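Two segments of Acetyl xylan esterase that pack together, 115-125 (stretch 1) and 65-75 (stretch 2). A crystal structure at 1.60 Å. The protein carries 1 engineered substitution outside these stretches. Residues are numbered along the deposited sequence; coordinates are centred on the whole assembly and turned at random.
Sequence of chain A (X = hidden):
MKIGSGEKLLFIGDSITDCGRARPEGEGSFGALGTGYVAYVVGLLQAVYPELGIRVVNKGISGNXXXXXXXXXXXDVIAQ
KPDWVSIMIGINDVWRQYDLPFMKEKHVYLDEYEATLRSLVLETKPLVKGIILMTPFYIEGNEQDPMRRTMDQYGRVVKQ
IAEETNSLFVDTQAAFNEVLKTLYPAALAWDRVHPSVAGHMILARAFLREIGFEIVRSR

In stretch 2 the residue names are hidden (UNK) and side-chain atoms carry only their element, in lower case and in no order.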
# COMPACT_ATOMS: atom_id res chain seq x y z
N ALA A 115 36.21 14.09 -22.59
CA ALA A 115 37.30 14.00 -21.64
C ALA A 115 37.09 13.12 -20.51
O ALA A 115 38.00 12.38 -20.09
CB ALA A 115 37.56 15.38 -21.09
N THR A 116 35.81 13.03 -20.00
CA THR A 116 35.53 12.21 -18.87
C THR A 116 35.51 10.70 -19.31
O THR A 116 36.10 9.88 -18.63
CB THR A 116 34.18 12.61 -18.24
OG1 THR A 116 34.20 14.01 -17.85
CG2 THR A 116 33.85 11.76 -17.04
N LEU A 117 34.88 10.40 -20.43
CA LEU A 117 34.78 9.02 -20.86
C LEU A 117 36.20 8.49 -21.12
O LEU A 117 36.54 7.39 -20.70
CB LEU A 117 33.91 8.85 -22.07
CG LEU A 117 33.70 7.39 -22.57
CD1 LEU A 117 33.16 6.49 -21.47
CD2 LEU A 117 32.81 7.39 -23.77
N ARG A 118 36.94 9.33 -21.81
CA ARG A 118 38.33 8.96 -22.17
C ARG A 118 39.09 8.69 -20.90
O ARG A 118 39.85 7.69 -20.83
CB ARG A 118 38.98 10.04 -23.05
CG ARG A 118 40.46 9.76 -23.35
CD ARG A 118 40.87 10.79 -24.36
NE ARG A 118 42.29 10.63 -24.61
CZ ARG A 118 43.20 11.18 -23.85
NH1 ARG A 118 43.02 11.94 -22.79
NH2 ARG A 118 44.49 10.97 -24.22
N SER A 119 39.02 9.56 -19.90
CA SER A 119 39.72 9.36 -18.70
C SER A 119 39.34 8.13 -17.94
O SER A 119 40.19 7.38 -17.39
CB SER A 119 39.54 10.54 -17.77
OG SER A 119 40.18 10.37 -16.54
N LEU A 120 38.04 7.82 -17.91
CA LEU A 120 37.58 6.63 -17.25
C LEU A 120 38.17 5.39 -17.97
O LEU A 120 38.51 4.42 -17.28
CB LEU A 120 36.02 6.57 -17.25
CG LEU A 120 35.46 7.57 -16.26
CD1 LEU A 120 33.92 7.56 -16.43
CD2 LEU A 120 35.76 7.41 -14.82
N VAL A 121 38.17 5.35 -19.25
CA VAL A 121 38.65 4.20 -20.03
C VAL A 121 40.13 4.02 -19.77
O VAL A 121 40.60 2.94 -19.48
CB VAL A 121 38.34 4.26 -21.45
CG1 VAL A 121 38.94 3.14 -22.22
CG2 VAL A 121 36.78 4.25 -21.67
N LEU A 122 40.87 5.14 -19.84
CA LEU A 122 42.33 4.97 -19.63
C LEU A 122 42.67 4.61 -18.27
O LEU A 122 43.71 3.84 -18.10
CB LEU A 122 43.01 6.36 -20.03
CG LEU A 122 43.02 6.76 -21.44
CD1 LEU A 122 43.55 8.23 -21.62
CD2 LEU A 122 43.79 5.77 -22.30
N GLU A 123 41.99 5.05 -17.24
CA GLU A 123 42.24 4.71 -15.85
C GLU A 123 41.94 3.20 -15.62
O GLU A 123 42.57 2.51 -14.81
CB GLU A 123 41.36 5.57 -14.89
CG GLU A 123 41.28 5.13 -13.45
CD GLU A 123 40.18 5.81 -12.61
OE1 GLU A 123 39.54 6.82 -13.07
OE2 GLU A 123 39.99 5.29 -11.48
N THR A 124 40.86 2.75 -16.26
CA THR A 124 40.38 1.42 -16.02
C THR A 124 41.17 0.33 -16.80
O THR A 124 41.38 -0.77 -16.28
CB THR A 124 38.84 1.37 -16.41
OG1 THR A 124 38.20 2.38 -15.60
CG2 THR A 124 38.29 -0.03 -16.08
N LYS A 125 41.59 0.63 -17.99
CA LYS A 125 42.18 -0.32 -18.90
C LYS A 125 43.32 -1.16 -18.22
O LYS A 125 43.32 -2.38 -18.32
CB LYS A 125 42.64 0.35 -20.13
CG LYS A 125 43.42 -0.51 -21.04
CD LYS A 125 43.77 0.16 -22.29
CE LYS A 125 44.43 -0.88 -23.19
NZ LYS A 125 45.01 -0.15 -24.28
N UNK A 65 24.55 10.41 -16.34
CA UNK A 65 25.41 10.89 -17.42
C UNK A 65 26.81 10.35 -17.08
O UNK A 65 27.07 9.75 -16.06
c UNK A 65 25.46 12.37 -17.43
c UNK A 65 24.11 13.04 -17.55
o UNK A 65 26.09 12.83 -16.20
N UNK A 66 27.74 10.67 -17.96
CA UNK A 66 29.14 10.21 -17.68
C UNK A 66 29.71 10.96 -16.47
O UNK A 66 30.60 10.45 -15.79
c UNK A 66 30.43 11.79 -19.22
c UNK A 66 31.26 9.46 -18.78
c UNK A 66 30.01 10.34 -18.94
N UNK A 67 29.19 12.13 -16.16
CA UNK A 67 29.62 12.89 -15.01
C UNK A 67 29.23 12.10 -13.74
O UNK A 67 29.98 11.95 -12.75
c UNK A 67 29.37 15.09 -13.82
c UNK A 67 28.53 16.38 -13.77
n UNK A 67 28.59 17.21 -14.99
c UNK A 67 27.64 18.00 -15.45
n UNK A 67 27.82 18.74 -16.49
c UNK A 67 28.97 14.22 -15.01
n UNK A 67 26.39 18.02 -14.86
N UNK A 68 28.01 11.47 -13.73
CA UNK A 68 27.66 10.65 -12.64
C UNK A 68 28.47 9.38 -12.56
O UNK A 68 28.76 8.89 -11.44
c UNK A 68 26.17 10.28 -12.75
o UNK A 68 25.34 12.29 -11.75
c UNK A 68 25.28 11.48 -12.74
o UNK A 68 24.44 11.67 -13.65
N UNK A 69 28.79 8.78 -13.69
CA UNK A 69 29.70 7.62 -13.69
C UNK A 69 31.01 7.92 -13.02
O UNK A 69 31.45 7.20 -12.18
c UNK A 69 29.23 5.71 -17.03
c UNK A 69 27.81 5.75 -15.08
c UNK A 69 29.95 7.08 -15.06
c UNK A 69 28.79 6.56 -15.87
N UNK A 70 31.55 9.08 -13.36
CA UNK A 70 32.85 9.45 -12.74
C UNK A 70 32.74 9.53 -11.27
O UNK A 70 33.64 9.10 -10.55
c UNK A 70 34.68 11.24 -12.61
c UNK A 70 35.05 12.52 -13.29
n UNK A 70 36.42 14.56 -13.17
c UNK A 70 33.37 10.76 -13.32
c UNK A 70 36.32 13.13 -12.69
N UNK A 71 31.64 10.09 -10.75
CA UNK A 71 31.52 10.33 -9.33
C UNK A 71 31.46 9.02 -8.54
O UNK A 71 31.79 9.01 -7.33
c UNK A 71 30.31 11.23 -9.06
N UNK A 72 31.02 7.92 -9.14
CA UNK A 72 30.86 6.63 -8.50
C UNK A 72 31.77 5.54 -8.96
O UNK A 72 31.64 4.38 -8.61
c UNK A 72 27.32 5.72 -9.81
n UNK A 72 25.90 3.93 -12.74
c UNK A 72 26.46 4.15 -11.54
c UNK A 72 28.83 5.80 -9.89
n UNK A 72 26.70 5.39 -11.08
n UNK A 72 26.88 3.05 -10.88
c UNK A 72 29.39 6.14 -8.52
N UNK A 73 32.74 5.88 -9.77
CA UNK A 73 33.55 4.93 -10.50
C UNK A 73 34.41 4.10 -9.50
O UNK A 73 34.56 2.90 -9.68
c UNK A 73 34.99 4.70 -12.52
c UNK A 73 34.76 2.82 -15.56
c UNK A 73 32.59 3.89 -15.28
c UNK A 73 33.44 3.05 -16.00
c UNK A 73 35.14 3.43 -14.42
n UNK A 73 36.32 3.34 -13.71
c UNK A 73 34.48 5.63 -11.53
c UNK A 73 36.26 4.13 -12.62
c UNK A 73 34.29 4.23 -13.65
c UNK A 73 32.96 4.46 -14.13
N UNK A 74 34.97 4.75 -8.50
CA UNK A 74 35.83 4.00 -7.61
C UNK A 74 35.05 2.91 -6.88
O UNK A 74 35.53 1.77 -6.82
c UNK A 74 37.43 4.34 -5.59
o UNK A 74 39.16 4.13 -7.26
c UNK A 74 36.43 4.97 -6.56
c UNK A 74 38.59 3.62 -6.24
o UNK A 74 38.90 2.51 -5.68
N UNK A 75 33.93 3.27 -6.31
CA UNK A 75 33.14 2.34 -5.56
C UNK A 75 32.45 1.32 -6.45
O UNK A 75 32.39 0.13 -6.19
c UNK A 75 29.94 3.58 -3.81
o UNK A 75 29.21 4.07 -4.76
o UNK A 75 29.90 4.00 -2.62
c UNK A 75 32.23 3.10 -4.64
c UNK A 75 30.98 2.46 -4.09
O HOH W 1 38.42 5.52 -9.67

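Position 65 carries one carbon bearing an oxygen and a second carbon, out of reach of stretch 1 and just ahead of a helix. This is T65, an N-cap: its OG1 accepts weak bonds from the backbone N of position 67, with 67 N to T65 OG1 at 3.2 Å, and from that of position 68, with 68 N to T65 OG1 at 3.4 Å.

Position 66 has three carbons, forked at the first, and points toward stretch 1; one of its carbons is 4.0 Å from L120 CD1 and 3.9 Å from T116 CG2. It is V66. Here the backbones come close: V66 CA is 6.6 Å from L117 CA.

At position 67 three carbons lead to a nitrogen and then a carbon with two more nitrogens. R67 points away, and its guanidinium is bonded elsewhere in the structure.

Position 68, two carbons with two oxygens on the second, is D68. Its OD2 accepts from T65 N at 3.0 Å, so the helix start is tied in both directions.

Position 69 shows four carbons forked at the second, with CB 4.2 Å from L120 CD1. This is L69, buried.

Position 70 is an unbranched run of four carbons ending in nitrogen, its CB 3.9 Å from T116 CG2. K70 is fully extended; the base of the chain packs while the residue stays exposed.

A single carbon at position 71 gives A71, out of reach.

Position 72 repeats the pattern of 67 and does not reach stretch 1: R72.

Position 73 has one carbon and then fused five- and six-membered rings holding eight carbons and one nitrogen. L120 CD2 lies over one ring face, 3.8 Å from the centroid of the five-membered ring, while at the edge the ring nitrogen is 2.8 Å from T124 OG1. This can only be W73, whose NE1 donates to that hydroxyl.

Position 74 has three carbons with two oxygens on the third, and one oxygen is 4.5 Å from E123 OE2. It is E74, a pairing of like charges bridged by a water that donates to both.

Position 75 has the same atoms: E75, beyond reach.

The contact is a knob in a hole: L120 sits among V66, L69, K70 and W73, on helices whose directions differ by 33° and whose axes approach to 9.5 Å. T124 OG1 in turn donates to L120 O at 2.7 Å, so one hydroxyl serves both its own helix and the indole. The rule is apolar packing at the centre, one buried polar group satisfied, and charge left at the exposed margin.

Stretch 2, residues 65-75: TVRDLKARWEE
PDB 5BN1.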